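Local atomic coordinates of branched-chain phosphotransacylase (Enterococcus faecalis, PDB entry 1YCO), a protein that probably works as an acyltransferase, moving branched-chain acyl groups between coenzyme A and phosphate. Residues P188-L191 against D192-T195; H264-R267 against F268-Q272. All coordinates share one frame; numbering follows the deposited sequence.

Contact 1: residues P188-L191 against D192-T195; sequences PLSL and DLAT
S190 holds the N-cap position of the short helix 191-195, and its hydroxyl donates to the carboxylate of D192. Followed outward, D192 CB lies against the carbonyl carbon of L191. CG, the carboxylate carbon, is turned between the backbone N and the carbonyl carbon (chi1 52°), bringing it 3.7 Å from S190 OG. OD1 then accepts two bonds. S190 OG donates to it at 2.5 Å, arriving nearly in line with the C-O bond, while the backbone N of L193 reaches the same D192 OD1 at 2.6 Å from well above the carboxylate plane. OD2, at the tip, has a long, weak ion pair with K229 of the second subunit.

Aspartate suits its place because its short carboxylate can take the amide of L193 in the first turn, and serine because its hydroxyl, two residues earlier, can donate to the same oxygen. Further on, L191 O takes both the backbone N of T195, at 3.0 Å, and T195 OG1, at 2.8 Å; the hydroxyl comes in above the carbonyl plane. Threonine can do this because its OG1 leans back along the helix (chi1 60°). The apolar side is made by L189, whose CD2 meets L193 CB at 4.0 Å with the two side chains crossing at about a right angle, and whose CD1 lies 4.2 Å from A194 CB. Small A194 also fits against A152 and L154.

Chemically, then, two donors on D192 OD1 limit the rotation of a buried carboxylate and probably spread its negative charge into the start of the helix.

Contact 2: residues H264-R267 against F268-Q272; sequences HSLR and FAMRQ
The phenyl group of F268 leaves the helix beside the carbonyl oxygen of S265, which stands obliquely to the ring; F268 CB is 3.3 Å from S265 O. Over one face lies the amide oxygen of Q272, with OE1 3.5 Å above the plane of the F268 ring and over its centre. Q272 is one turn further along, and its OE1 is also hydrogen-bonded to T242 OG1; glutamine is long enough to lay its oxygen over the ring and still make that bond. The ring is carried off the helix with CG anti to the backbone N (chi1 -176°), and its surroundings are completed by V103, M105, L144 and T242.

On another side of the helix, L266 and M270 are one turn apart. CD1 of L266 touches CG of M270 at 4.0 Å and lies nearly as close to its sulfur, the two chains meeting at a slant. CG of M270 is anti to the carbonyl carbon and beside the backbone N (chi1 -76°), which lays CG and SD alongside L266 CD1; an unbranched thioether suits this. Beneath them runs a regular alpha-helical ladder: M270 N binds L266 O at 2.9 Å, A269 N binds S265 O at 2.8 Å, and R271 N binds R267 O at 3.1 Å.

Small S265 and A269 face V251 of strand 250-252, consistent with a close approach of helix 259-274 there; S265 OG is bonded to the backbone N of G241. F268, A269 and Q272 lie against strand 238-244, F268 and R271 reach strand 101-107, and exposed R267 marks a side turned to solvent.

The two contacts stand well apart, with centres 26 Å and nearest atoms about 16 Å from each other, and contact 1 closes along the chain before contact 2 opens. They are related through the six-stranded mixed sheet. Contact 1 takes in the end of strand 184-189, at one outer edge of it, and the helix 191-195 that follows, whereas the helix of contact 2 lies against strand 238-244 at the other. That helix also touches strand 250-252, an outermost strand of the five-stranded parallel sheet, and so bridges the two sheets near the middle of the chain. Contact 1 is peripheral yet buried between its own chain and the second subunit, which packs on L191, D192 and T195; contact 2 is touched by no other chain.

Contact 1: residues P188-L191 against D192-T195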
loop_
_atom_site.group_PDB
_atom_site.type_symbol
_atom_site.label_atom_id
_atom_site.label_comp_id
_atom_site.label_asym_id
_atom_site.label_seq_id
_atom_site.Cartn_x
_atom_site.Cartn_y
_atom_site.Cartn_z
ATOM N N PRO A 188 7.869 -13.499 -7.518
ATOM C CA PRO A 188 6.982 -12.349 -7.332
ATOM C C PRO A 188 5.491 -12.706 -7.379
ATOM O O PRO A 188 5.057 -13.522 -8.187
ATOM C CB PRO A 188 7.350 -11.418 -8.495
ATOM C CG PRO A 188 8.633 -11.936 -9.025
ATOM C CD PRO A 188 8.557 -13.415 -8.813
ATOM N N LEU A 189 4.713 -12.077 -6.512
ATOM C CA LEU A 189 3.279 -12.292 -6.488
ATOM C C LEU A 189 2.655 -10.944 -6.193
ATOM O O LEU A 189 3.185 -10.164 -5.404
ATOM C CB LEU A 189 2.853 -13.271 -5.393
ATOM C CG LEU A 189 2.527 -14.720 -5.726
ATOM C CD1 LEU A 189 1.796 -15.331 -4.536
ATOM C CD2 LEU A 189 1.641 -14.816 -6.978
ATOM N N SER A 190 1.523 -10.692 -6.839
ATOM C CA SER A 190 0.784 -9.465 -6.664
ATOM C C SER A 190 -0.172 -9.679 -5.503
ATOM O O SER A 190 -0.594 -10.807 -5.244
ATOM C CB SER A 190 0.001 -9.168 -7.931
ATOM O OG SER A 190 -0.876 -10.247 -8.204
ATOM N N LEU A 191 -0.521 -8.592 -4.822
ATOM C CA LEU A 191 -1.427 -8.634 -3.674
ATOM C C LEU A 191 -2.721 -9.414 -3.932
ATOM O O LEU A 191 -3.129 -10.233 -3.117
ATOM C CB LEU A 191 -1.767 -7.199 -3.226
ATOM C CG LEU A 191 -2.678 -7.004 -2.007
ATOM C CD1 LEU A 191 -1.920 -7.366 -0.740
ATOM C CD2 LEU A 191 -3.161 -5.550 -1.930
ATOM N N ASP A 192 -3.385 -9.156 -5.050
ATOM C CA ASP A 192 -4.632 -9.879 -5.326
ATOM C C ASP A 192 -4.386 -11.381 -5.522
ATOM O O ASP A 192 -5.117 -12.204 -4.974
ATOM C CB ASP A 192 -5.326 -9.290 -6.552
ATOM C CG ASP A 192 -4.407 -9.196 -7.732
ATOM O OD1 ASP A 192 -3.199 -9.460 -7.533
ATOM O OD2 ASP A 192 -4.870 -8.856 -8.846
ATOM N N LEU A 193 -3.370 -11.739 -6.306
ATOM C CA LEU A 193 -3.070 -13.157 -6.508
ATOM C C LEU A 193 -2.624 -13.834 -5.202
ATOM O O LEU A 193 -2.700 -15.061 -5.055
ATOM C CB LEU A 193 -2.001 -13.356 -7.592
ATOM C CG LEU A 193 -2.508 -13.037 -9.017
ATOM C CD1 LEU A 193 -1.353 -12.997 -10.005
ATOM C CD2 LEU A 193 -3.537 -14.079 -9.428
ATOM N N ALA A 194 -2.190 -13.026 -4.242
ATOM C CA ALA A 194 -1.752 -13.559 -2.967
ATOM C C ALA A 194 -2.879 -13.756 -1.938
ATOM O O ALA A 194 -2.852 -14.709 -1.143
ATOM C CB ALA A 194 -0.676 -12.663 -2.379
ATOM N N THR A 195 -3.877 -12.880 -1.982
ATOM C CA THR A 195 -4.972 -12.894 -1.021
ATOM C C THR A 195 -6.392 -13.128 -1.541
ATOM O O THR A 195 -7.317 -13.250 -0.743
ATOM C CB THR A 195 -5.008 -11.561 -0.277
ATOM O OG1 THR A 195 -5.203 -10.513 -1.235
ATOM C CG2 THR A 195 -3.688 -11.311 0.470
#

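Contact 2: residues H264-R267 against F268-Q272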
loop_
_atom_site.group_PDB
_atom_site.type_symbol
_atom_site.label_atom_id
_atom_site.label_comp_id
_atom_site.label_asym_id
_atom_site.label_seq_id
_atom_site.Cartn_x
_atom_site.Cartn_y
_atom_site.Cartn_z
ATOM N N HIS A 264 -5.431 -4.796 20.232
ATOM C CA HIS A 264 -5.169 -5.801 19.216
ATOM C C HIS A 264 -3.701 -6.236 19.209
ATOM O O HIS A 264 -3.406 -7.423 19.080
ATOM C CB HIS A 264 -5.566 -5.292 17.821
ATOM C CG HIS A 264 -7.037 -5.063 17.651
ATOM N ND1 HIS A 264 -7.989 -5.848 18.266
ATOM C CD2 HIS A 264 -7.719 -4.173 16.889
ATOM C CE1 HIS A 264 -9.194 -5.452 17.890
ATOM N NE2 HIS A 264 -9.057 -4.440 17.056
ATOM N N SER A 265 -2.791 -5.270 19.344
ATOM C CA SER A 265 -1.363 -5.571 19.368
ATOM C C SER A 265 -1.039 -6.345 20.639
ATOM O O SER A 265 -0.316 -7.351 20.620
ATOM C CB SER A 265 -0.530 -4.288 19.310
ATOM O OG SER A 265 -0.673 -3.661 18.040
ATOM N N LEU A 266 -1.592 -5.877 21.752
ATOM C CA LEU A 266 -1.382 -6.548 23.025
ATOM C C LEU A 266 -1.899 -7.986 22.931
ATOM O O LEU A 266 -1.275 -8.927 23.435
ATOM C CB LEU A 266 -2.103 -5.791 24.142
ATOM C CG LEU A 266 -2.152 -6.479 25.503
ATOM C CD1 LEU A 266 -0.776 -6.996 25.903
ATOM C CD2 LEU A 266 -2.680 -5.479 26.523
ATOM N N ARG A 267 -3.031 -8.146 22.252
ATOM C CA ARG A 267 -3.658 -9.455 22.073
ATOM C C ARG A 267 -2.753 -10.348 21.222
ATOM O O ARG A 267 -2.651 -11.556 21.437
ATOM C CB ARG A 267 -5.016 -9.285 21.375
ATOM C CG ARG A 267 -5.935 -10.503 21.403
ATOM C CD ARG A 267 -6.600 -10.657 22.762
ATOM N NE ARG A 267 -7.877 -11.365 22.679
ATOM C CZ ARG A 267 -9.007 -10.837 22.210
ATOM N NH1 ARG A 267 -9.029 -9.584 21.776
ATOM N NH2 ARG A 267 -10.125 -11.563 22.182
ATOM N N PHE A 268 -2.111 -9.729 20.243
ATOM C CA PHE A 268 -1.225 -10.445 19.350
ATOM C C PHE A 268 0.007 -10.912 20.127
ATOM O O PHE A 268 0.450 -12.049 19.967
ATOM C CB PHE A 268 -0.860 -9.526 18.187
ATOM C CG PHE A 268 -0.020 -10.172 17.133
ATOM C CD1 PHE A 268 -0.183 -11.511 16.805
ATOM C CD2 PHE A 268 0.926 -9.426 16.444
ATOM C CE1 PHE A 268 0.591 -12.100 15.807
ATOM C CE2 PHE A 268 1.706 -10.010 15.443
ATOM C CZ PHE A 268 1.539 -11.347 15.125
ATOM N N ALA A 269 0.526 -10.045 20.996
ATOM C CA ALA A 269 1.703 -10.354 21.811
ATOM C C ALA A 269 1.428 -11.470 22.818
ATOM O O ALA A 269 2.239 -12.390 22.983
ATOM C CB ALA A 269 2.177 -9.093 22.551
ATOM N N MET A 270 0.290 -11.381 23.505
ATOM C CA MET A 270 -0.078 -12.414 24.478
ATOM C C MET A 270 -0.191 -13.762 23.765
ATOM O O MET A 270 0.212 -14.799 24.290
ATOM C CB MET A 270 -1.413 -12.079 25.156
ATOM C CG MET A 270 -1.309 -10.997 26.215
ATOM S SD MET A 270 -2.919 -10.407 26.821
ATOM C CE MET A 270 -3.625 -11.935 27.475
ATOM N N ARG A 271 -0.723 -13.725 22.553
ATOM C CA ARG A 271 -0.906 -14.934 21.778
ATOM C C ARG A 271 0.427 -15.611 21.446
ATOM O O ARG A 271 0.502 -16.833 21.390
ATOM C CB ARG A 271 -1.680 -14.597 20.505
ATOM C CG ARG A 271 -2.353 -15.770 19.825
ATOM C CD ARG A 271 -3.771 -15.390 19.435
ATOM N NE ARG A 271 -4.030 -15.533 18.005
ATOM C CZ ARG A 271 -4.017 -16.686 17.343
ATOM N NH1 ARG A 271 -3.750 -17.823 17.978
ATOM N NH2 ARG A 271 -4.288 -16.699 16.042
ATOM N N GLN A 272 1.480 -14.823 21.239
ATOM C CA GLN A 272 2.793 -15.384 20.921
ATOM C C GLN A 272 3.454 -15.933 22.186
ATOM O O GLN A 272 4.249 -16.873 22.138
ATOM C CB GLN A 272 3.706 -14.317 20.312
ATOM C CG GLN A 272 3.118 -13.604 19.111
ATOM C CD GLN A 272 3.983 -12.445 18.622
ATOM O OE1 GLN A 272 3.469 -11.385 18.264
ATOM N NE2 GLN A 272 5.290 -12.650 18.588
#